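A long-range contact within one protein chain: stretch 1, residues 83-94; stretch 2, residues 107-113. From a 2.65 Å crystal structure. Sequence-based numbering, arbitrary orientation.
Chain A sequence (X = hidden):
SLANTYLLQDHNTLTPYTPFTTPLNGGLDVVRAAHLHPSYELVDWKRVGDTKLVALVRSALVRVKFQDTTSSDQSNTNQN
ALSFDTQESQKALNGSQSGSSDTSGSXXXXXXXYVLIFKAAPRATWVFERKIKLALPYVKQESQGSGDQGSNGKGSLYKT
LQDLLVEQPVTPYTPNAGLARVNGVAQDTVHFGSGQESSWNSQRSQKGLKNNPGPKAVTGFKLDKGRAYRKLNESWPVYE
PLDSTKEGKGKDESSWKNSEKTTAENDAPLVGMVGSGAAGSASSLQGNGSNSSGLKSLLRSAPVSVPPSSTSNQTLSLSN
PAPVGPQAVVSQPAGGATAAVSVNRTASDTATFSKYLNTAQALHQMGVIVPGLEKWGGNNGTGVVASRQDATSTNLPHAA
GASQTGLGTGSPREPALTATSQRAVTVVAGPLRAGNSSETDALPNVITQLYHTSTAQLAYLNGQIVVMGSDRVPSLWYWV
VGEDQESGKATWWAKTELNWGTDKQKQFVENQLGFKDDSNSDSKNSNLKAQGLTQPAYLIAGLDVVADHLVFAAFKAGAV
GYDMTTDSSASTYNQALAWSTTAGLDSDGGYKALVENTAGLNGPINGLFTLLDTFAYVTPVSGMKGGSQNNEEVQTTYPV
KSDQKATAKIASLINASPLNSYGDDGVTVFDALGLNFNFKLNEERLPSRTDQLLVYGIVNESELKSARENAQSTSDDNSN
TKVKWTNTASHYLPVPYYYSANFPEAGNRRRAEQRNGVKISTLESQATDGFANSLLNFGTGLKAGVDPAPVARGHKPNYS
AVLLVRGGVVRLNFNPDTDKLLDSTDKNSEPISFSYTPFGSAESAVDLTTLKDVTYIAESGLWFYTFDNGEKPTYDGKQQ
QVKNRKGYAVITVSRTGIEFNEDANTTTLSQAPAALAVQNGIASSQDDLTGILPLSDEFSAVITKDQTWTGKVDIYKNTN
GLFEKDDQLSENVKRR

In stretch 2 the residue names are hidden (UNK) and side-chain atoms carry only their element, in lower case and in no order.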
# COMPACT_ATOMS: atom_id res chain seq x y z
N SER A 83 23.48 -1.32 5.13
CA SER A 83 24.26 -2.56 5.01
C SER A 83 23.61 -3.70 5.77
O SER A 83 22.77 -3.46 6.65
CB SER A 83 25.69 -2.36 5.50
OG SER A 83 25.70 -2.02 6.88
N PHE A 84 23.99 -4.94 5.45
CA PHE A 84 23.49 -6.10 6.14
C PHE A 84 24.34 -6.33 7.40
O PHE A 84 25.57 -6.28 7.33
CB PHE A 84 23.49 -7.34 5.24
CG PHE A 84 22.51 -7.32 4.08
CD1 PHE A 84 21.14 -7.44 4.30
CD2 PHE A 84 22.96 -7.26 2.77
CE1 PHE A 84 20.24 -7.43 3.23
CE2 PHE A 84 22.06 -7.27 1.70
CZ PHE A 84 20.71 -7.35 1.94
N ASP A 85 23.67 -6.53 8.55
CA ASP A 85 24.31 -6.78 9.84
C ASP A 85 24.53 -8.28 10.04
O ASP A 85 23.72 -8.96 10.68
CB ASP A 85 23.50 -6.16 10.99
CG ASP A 85 24.34 -5.82 12.21
OD1 ASP A 85 24.92 -6.75 12.83
OD2 ASP A 85 24.45 -4.62 12.53
N THR A 86 25.64 -8.80 9.47
CA THR A 86 26.08 -10.19 9.51
C THR A 86 26.23 -10.70 10.97
O THR A 86 25.87 -11.85 11.24
CB THR A 86 27.36 -10.35 8.66
OG1 THR A 86 27.01 -10.12 7.29
CG2 THR A 86 28.02 -11.72 8.79
N GLN A 87 26.71 -9.84 11.88
CA GLN A 87 26.89 -10.13 13.30
C GLN A 87 25.55 -10.40 14.01
O GLN A 87 25.47 -11.34 14.80
CB GLN A 87 27.66 -9.00 13.99
CG GLN A 87 29.15 -8.99 13.66
CD GLN A 87 29.90 -7.84 14.30
OE1 GLN A 87 29.48 -6.68 14.25
NE2 GLN A 87 31.04 -8.15 14.91
N GLU A 88 24.51 -9.59 13.71
CA GLU A 88 23.17 -9.74 14.26
C GLU A 88 22.48 -10.98 13.68
O GLU A 88 21.75 -11.66 14.40
CB GLU A 88 22.31 -8.49 13.99
CG GLU A 88 22.00 -7.66 15.22
CD GLU A 88 21.00 -8.24 16.20
OE1 GLU A 88 19.90 -8.65 15.77
OE2 GLU A 88 21.32 -8.28 17.41
N SER A 89 22.71 -11.27 12.38
CA SER A 89 22.16 -12.42 11.67
C SER A 89 22.68 -13.72 12.28
O SER A 89 21.92 -14.69 12.40
CB SER A 89 22.50 -12.34 10.19
OG SER A 89 21.66 -11.43 9.51
N GLN A 90 23.96 -13.74 12.67
CA GLN A 90 24.60 -14.88 13.32
C GLN A 90 24.05 -14.98 14.75
O GLN A 90 23.82 -16.09 15.22
CB GLN A 90 26.13 -14.71 13.34
CG GLN A 90 26.90 -16.02 13.61
CD GLN A 90 27.02 -16.92 12.39
OE1 GLN A 90 26.35 -17.95 12.27
NE2 GLN A 90 27.90 -16.56 11.46
N LYS A 91 23.82 -13.82 15.40
CA LYS A 91 23.28 -13.73 16.76
C LYS A 91 21.87 -14.33 16.80
O LYS A 91 21.56 -15.11 17.70
CB LYS A 91 23.28 -12.27 17.24
CG LYS A 91 23.13 -12.10 18.75
CD LYS A 91 22.99 -10.63 19.13
CE LYS A 91 22.67 -10.44 20.59
NZ LYS A 91 22.43 -9.01 20.92
N ALA A 92 21.05 -14.00 15.79
CA ALA A 92 19.68 -14.48 15.63
C ALA A 92 19.62 -15.97 15.32
O ALA A 92 18.64 -16.62 15.71
CB ALA A 92 18.97 -13.68 14.54
N LEU A 93 20.66 -16.52 14.64
CA LEU A 93 20.77 -17.94 14.29
C LEU A 93 20.81 -18.79 15.56
O LEU A 93 20.13 -19.82 15.63
CB LEU A 93 22.02 -18.21 13.43
CG LEU A 93 21.85 -19.02 12.14
CD1 LEU A 93 23.13 -19.05 11.34
CD2 LEU A 93 21.41 -20.45 12.41
N ASN A 94 21.57 -18.31 16.58
CA ASN A 94 21.73 -18.93 17.90
C ASN A 94 20.43 -18.96 18.72
O ASN A 94 20.39 -19.62 19.76
CB ASN A 94 22.86 -18.22 18.66
CG ASN A 94 24.25 -18.46 18.12
OD1 ASN A 94 24.48 -18.53 16.90
ND2 ASN A 94 25.22 -18.58 19.01
N UNK A 107 28.52 -21.39 6.98
CA UNK A 107 29.18 -20.25 6.33
C UNK A 107 28.54 -18.89 6.65
O UNK A 107 27.31 -18.77 6.64
n UNK A 107 29.96 -22.18 3.27
c UNK A 107 29.27 -20.46 4.81
o UNK A 107 31.40 -21.61 4.89
c UNK A 107 30.30 -21.47 4.34
N UNK A 108 29.39 -17.87 6.90
CA UNK A 108 28.98 -16.48 7.17
C UNK A 108 28.19 -15.93 5.98
O UNK A 108 28.63 -16.06 4.82
o UNK A 108 29.80 -14.23 7.59
c UNK A 108 30.18 -15.59 7.46
N UNK A 109 27.00 -15.39 6.26
CA UNK A 109 26.08 -14.87 5.24
C UNK A 109 25.18 -13.79 5.81
O UNK A 109 24.89 -13.78 7.01
o UNK A 109 23.04 -18.12 4.18
n UNK A 109 24.39 -19.28 5.55
c UNK A 109 24.49 -16.87 5.63
c UNK A 109 25.23 -16.00 4.61
c UNK A 109 23.92 -18.14 5.05
N UNK A 110 24.74 -12.89 4.93
CA UNK A 110 23.85 -11.77 5.21
C UNK A 110 22.36 -12.15 5.18
O UNK A 110 21.53 -11.34 5.60
c UNK A 110 24.26 -11.05 2.76
c UNK A 110 24.12 -10.63 4.21
o UNK A 110 23.47 -11.91 2.30
o UNK A 110 25.16 -10.52 2.08
N UNK A 111 22.02 -13.35 4.65
CA UNK A 111 20.67 -13.89 4.48
C UNK A 111 19.77 -12.97 3.63
O UNK A 111 18.57 -12.87 3.88
c UNK A 111 22.42 -15.62 8.43
c UNK A 111 22.20 -16.98 8.35
c UNK A 111 21.71 -14.75 7.61
c UNK A 111 20.59 -16.60 6.62
c UNK A 111 20.80 -15.23 6.69
c UNK A 111 20.00 -14.28 5.82
c UNK A 111 21.29 -17.48 7.45
N UNK A 112 20.37 -12.32 2.62
CA UNK A 112 19.68 -11.42 1.69
C UNK A 112 18.66 -12.20 0.86
O UNK A 112 18.81 -13.41 0.67
c UNK A 112 20.69 -10.77 0.76
N UNK A 113 17.64 -11.51 0.36
CA UNK A 113 16.64 -12.12 -0.50
C UNK A 113 17.21 -12.42 -1.89
O UNK A 113 18.11 -11.72 -2.36
c UNK A 113 15.42 -11.22 -0.61
o UNK A 113 14.86 -11.01 0.68
O HOH W 1 22.15 -9.60 7.58

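Position 107 carries four side-chain atoms: two carbons, the second bonded to one oxygen and one nitrogen. That is a short amide. Its CA-to-CB bond points away from stretch 1, and it makes no contact there. The residue is Asn107.

Position 108 has one carbon and then one oxygen, a simple hydroxymethyl group. The oxygen lies 3.3 Å from Thr86 CG2. A lone, unbranched C–O side chain identifies Ser108. Its CA is also approached by the amide of Gln90, with Gln90 NE2 4.4 Å from Ser108 CA.

Position 109 has three carbons, the third carrying one oxygen and one nitrogen. Its CA-to-CB bond points away from stretch 1. The backbone makes the approach instead: the backbone O of position 109 is 4.1 Å from Thr86 CG2 and 4.2 Å from Ser89 CB. The side chain is an amide one methylene longer than that of Asn107, so the residue is Gln109. Gln109 NE2 donates to Asn107 O at 3.2 Å, which ties the side chain back to its own stretch.

Position 110 has two carbons, the second bearing two oxygens. The carboxylate marks a short acid. Its CB sits 3.5 Å from Phe84 CB. The residue is Asp110. Asp110 OD1 accepts from the backbone N of position 112 at 3.1 Å.

Position 111 has one carbon followed by a ring of six carbons. The ring edge meets the helix: one ring carbon is 3.6 Å from Ser89 CB, another 3.8 Å from Leu93 CD1. No oxygen is attached to the ring, so this is Phe111 and not tyrosine. Phi and psi are both positive here, at 57° and 36°.

Position 112 has a single side-chain carbon, 3.6 Å from Phe84 CZ. The residue is Ala112.

Position 113 has one carbon and one oxygen and does not touch stretch 1. It is Ser113.

The contact is modest, burying 424 Å² over both sides. No direct hydrogen bond crosses it. Packing joins Phe84 to Asp110 and Ala112, and Phe111 to Ser89 and Leu93. Ser89 and Leu93 are one helical turn apart, so the ring edge can meet both. One water adds a polar link, donating to Ser89 OG and to Asp110 O, each 2.7 Å from the water O. It bridges a gap of 3.9 Å between Ser89 OG and Asp110 O. The helix start is held within stretch 1, where Asp85 OD1 caps it by accepting from Glu88 N at 3.0 Å.

Stretch 2 (107-113) NSQDFAS
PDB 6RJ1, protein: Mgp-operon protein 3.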